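Local coordinates for protein putative amidohydrolase (Unidentified, PDB 3FEQ) that probably acts as a zinc-dependent prolidase of the amidohydrolase superfamily, hydrolysing dipeptides that carry a C-terminal proline, at residues Gly334-Arg339 / Glu347-Ala352. Numbering follows the deposited sequence.
Sequences GEFRIR and EALRSA
F336 and R339 pack against A348, L349, S351 and A352 in a buried helix-helix contact within the amidohydrolase barrel domain, where helices 335-340 and 345-351 follow one another in the chain. The axes of their segments 335-339 and 347-351 make 136° and come within 9.0 Å. The CB of A348 lies 3.7 Å from the backbone O of F336 and also faces the CB of R339. CG of F336 stands beside the backbone N, anti to the carbonyl carbon (chi1 -83°), and the far end of the ring reaches the second helix. The ring's CE1 edge lies 3.5 Å from A348 O, near the ring plane, while CZ rests 3.6 Å from A352 CB and L349 CD2 approaches CE1 obliquely. Beside this apolar patch R339 extends from CG to NE, and its NE donates to E335 OE1 (2.6 Å, 163°) in a salt bridge one turn back that uses the anti lone pair and should help fix the guanidinium. R339 NH1 bonds weakly to G319 O; S351 OG, as modelled, bonds to M318 O. F61 meets the F336 ring edge-to-face; backbone hydrogen bonds join S351 to F320 and A352 to I62 of strand 56-66, while V275 N of helix 274-282 binds E335 OE2.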
ATOM      1  N   GLY C 334      50.116   7.576   0.189  1.00 48.46           N
ATOM      2  CA  GLY C 334      50.596   8.809   0.795  1.00 43.68           C
ATOM      3  C   GLY C 334      50.277   8.948   2.267  1.00 44.55           C
ATOM      4  O   GLY C 334      50.973   9.666   2.982  1.00 51.14           O
ATOM      5  N   GLU C 335      49.237   8.253   2.727  1.00 41.38           N
ATOM      6  CA  GLU C 335      48.844   8.296   4.135  1.00 47.56           C
ATOM      7  C   GLU C 335      49.946   7.766   5.066  1.00 43.96           C
ATOM      8  O   GLU C 335      50.072   8.213   6.201  1.00 39.45           O
ATOM      9  CB  GLU C 335      47.502   7.577   4.351  1.00 44.42           C
ATOM     10  CG  GLU C 335      47.051   7.422   5.813  1.00 52.88           C
ATOM     11  CD  GLU C 335      46.365   8.655   6.390  1.00 61.10           C
ATOM     12  OE1 GLU C 335      46.348   8.796   7.633  1.00 65.94           O
ATOM     13  OE2 GLU C 335      45.840   9.477   5.612  1.00 61.36           O
ATOM     14  N   PHE C 336      50.771   6.857   4.557  1.00 44.53           N
ATOM     15  CA  PHE C 336      51.973   6.422   5.258  1.00 42.75           C
ATOM     16  C   PHE C 336      52.909   7.581   5.591  1.00 49.94           C
ATOM     17  O   PHE C 336      53.354   7.714   6.733  1.00 47.07           O
ATOM     18  CB  PHE C 336      52.732   5.392   4.429  1.00 46.09           C
ATOM     19  CG  PHE C 336      52.207   3.994   4.567  1.00 50.97           C
ATOM     20  CD1 PHE C 336      52.213   3.347   5.798  1.00 47.97           C
ATOM     21  CD2 PHE C 336      51.722   3.316   3.465  1.00 34.46           C
ATOM     22  CE1 PHE C 336      51.721   2.039   5.922  1.00 48.40           C
ATOM     23  CE2 PHE C 336      51.240   2.017   3.585  1.00 38.05           C
ATOM     24  CZ  PHE C 336      51.252   1.375   4.809  1.00 40.64           C
ATOM     25  N   ARG C 337      53.213   8.421   4.603  1.00 45.86           N
ATOM     26  CA  ARG C 337      54.136   9.529   4.840  1.00 50.73           C
ATOM     27  C   ARG C 337      53.587  10.553   5.830  1.00 54.64           C
ATOM     28  O   ARG C 337      54.289  10.979   6.740  1.00 55.98           O
ATOM     29  CB  ARG C 337      54.565  10.202   3.536  1.00 50.00           C
ATOM     30  CG  ARG C 337      55.965  10.832   3.600  1.00 61.47           C
ATOM     31  CD  ARG C 337      56.835  10.448   2.406  1.00 62.48           C
ATOM     32  NE  ARG C 337      56.807  11.493   1.394  1.00 87.52           N
ATOM     33  CZ  ARG C 337      55.884  11.603   0.438  1.00103.59           C
ATOM     34  NH1 ARG C 337      54.912  10.702   0.324  1.00 97.81           N
ATOM     35  NH2 ARG C 337      55.943  12.616  -0.419  1.00113.48           N
ATOM     36  N   ILE C 338      52.315  10.900   5.675  1.00 55.91           N
ATOM     37  CA  ILE C 338      51.641  11.826   6.579  1.00 51.13           C
ATOM     38  C   ILE C 338      51.737  11.347   8.018  1.00 52.87           C
ATOM     39  O   ILE C 338      52.047  12.118   8.929  1.00 57.67           O
ATOM     40  CB  ILE C 338      50.172  12.007   6.177  1.00 41.97           C
ATOM     41  CG1 ILE C 338      50.101  12.577   4.767  1.00 50.19           C
ATOM     42  CG2 ILE C 338      49.457  12.931   7.129  1.00 31.37           C
ATOM     43  CD1 ILE C 338      48.733  12.509   4.151  1.00 54.94           C
ATOM     44  N   ARG C 339      51.520  10.058   8.214  1.00 49.28           N
ATOM     45  CA  ARG C 339      51.560   9.504   9.551  1.00 58.05           C
ATOM     46  C   ARG C 339      52.979   9.343  10.082  1.00 58.20           C
ATOM     47  O   ARG C 339      53.219   9.505  11.280  1.00 56.04           O
ATOM     48  CB  ARG C 339      50.814   8.182   9.592  1.00 48.91           C
ATOM     49  CG  ARG C 339      49.362   8.354   9.342  1.00 50.02           C
ATOM     50  CD  ARG C 339      48.625   7.219   9.922  1.00 62.94           C
ATOM     51  NE  ARG C 339      47.233   7.246   9.523  1.00 56.14           N
ATOM     52  CZ  ARG C 339      46.269   6.663  10.214  1.00 57.23           C
ATOM     53  NH1 ARG C 339      46.548   6.041  11.350  1.00 65.26           N
ATOM     54  NH2 ARG C 339      45.029   6.700   9.766  1.00 73.09           N
ATOM     55  N   GLU C 347      55.488   3.327  13.753  1.00 55.70           N
ATOM     56  CA  GLU C 347      54.074   3.514  14.028  1.00 56.77           C
ATOM     57  C   GLU C 347      53.217   3.555  12.750  1.00 50.40           C
ATOM     58  O   GLU C 347      52.167   2.920  12.680  1.00 48.94           O
ATOM     59  CB  GLU C 347      53.864   4.759  14.898  1.00 54.77           C
ATOM     60  CG  GLU C 347      52.437   4.966  15.385  1.00 67.51           C
ATOM     61  CD  GLU C 347      51.821   3.724  16.014  1.00 80.32           C
ATOM     62  OE1 GLU C 347      52.521   3.038  16.796  1.00 82.95           O
ATOM     63  OE2 GLU C 347      50.628   3.447  15.735  1.00 74.18           O
ATOM     64  N   ALA C 348      53.698   4.256  11.729  1.00 49.87           N
ATOM     65  CA  ALA C 348      53.006   4.322  10.440  1.00 46.09           C
ATOM     66  C   ALA C 348      52.800   2.930   9.841  1.00 48.64           C
ATOM     67  O   ALA C 348      51.718   2.601   9.359  1.00 47.97           O
ATOM     68  CB  ALA C 348      53.765   5.211   9.482  1.00 33.36           C
ATOM     69  N   LEU C 349      53.824   2.093   9.935  1.00 46.28           N
ATOM     70  CA  LEU C 349      53.713   0.739   9.447  1.00 47.48           C
ATOM     71  C   LEU C 349      52.853  -0.141  10.351  1.00 47.51           C
ATOM     72  O   LEU C 349      52.234  -1.097   9.879  1.00 44.06           O
ATOM     73  CB  LEU C 349      55.097   0.126   9.254  1.00 51.16           C
ATOM     74  CG  LEU C 349      56.019   0.758   8.208  1.00 48.63           C
ATOM     75  CD1 LEU C 349      57.369   0.079   8.270  1.00 57.40           C
ATOM     76  CD2 LEU C 349      55.459   0.660   6.805  1.00 52.15           C
ATOM     77  N   ARG C 350      52.803   0.179  11.639  1.00 43.56           N
ATOM     78  CA  ARG C 350      52.007  -0.616  12.575  1.00 46.69           C
ATOM     79  C   ARG C 350      50.522  -0.418  12.330  1.00 46.60           C
ATOM     80  O   ARG C 350      49.722  -1.340  12.521  1.00 50.64           O
ATOM     81  CB  ARG C 350      52.333  -0.270  14.031  1.00 49.79           C
ATOM     82  CG  ARG C 350      53.442  -1.102  14.650  1.00 52.52           C
ATOM     83  CD  ARG C 350      53.263  -1.209  16.163  1.00 71.60           C
ATOM     84  NE  ARG C 350      54.461  -1.739  16.823  1.00 88.59           N
ATOM     85  CZ  ARG C 350      55.450  -0.994  17.320  1.00 86.15           C
ATOM     86  NH1 ARG C 350      55.391   0.333  17.257  1.00 81.60           N
ATOM     87  NH2 ARG C 350      56.500  -1.574  17.897  1.00 77.36           N
ATOM     88  N   SER C 351      50.171   0.791  11.899  1.00 46.41           N
ATOM     89  CA  SER C 351      48.776   1.165  11.721  0.50 46.99           C
ATOM     90  C   SER C 351      48.121   0.352  10.617  1.00 45.44           C
ATOM     91  O   SER C 351      46.934   0.032  10.698  1.00 48.80           O
ATOM     92  CB  SER C 351      48.657   2.656  11.418  0.50 48.33           C
ATOM     93  OG  SER C 351      48.764   3.409  12.614  0.50 49.13           O
ATOM     94  N   ALA C 352      48.914   0.003   9.608  1.00 43.93           N
ATOM     95  CA  ALA C 352      48.439  -0.731   8.444  1.00 39.19           C
ATOM     96  C   ALA C 352      48.655  -2.229   8.573  1.00 39.33           C
ATOM     97  O   ALA C 352      48.379  -2.973   7.636  1.00 50.79           O
ATOM     98  CB  ALA C 352      49.108  -0.206   7.181  1.00 37.78           C
TER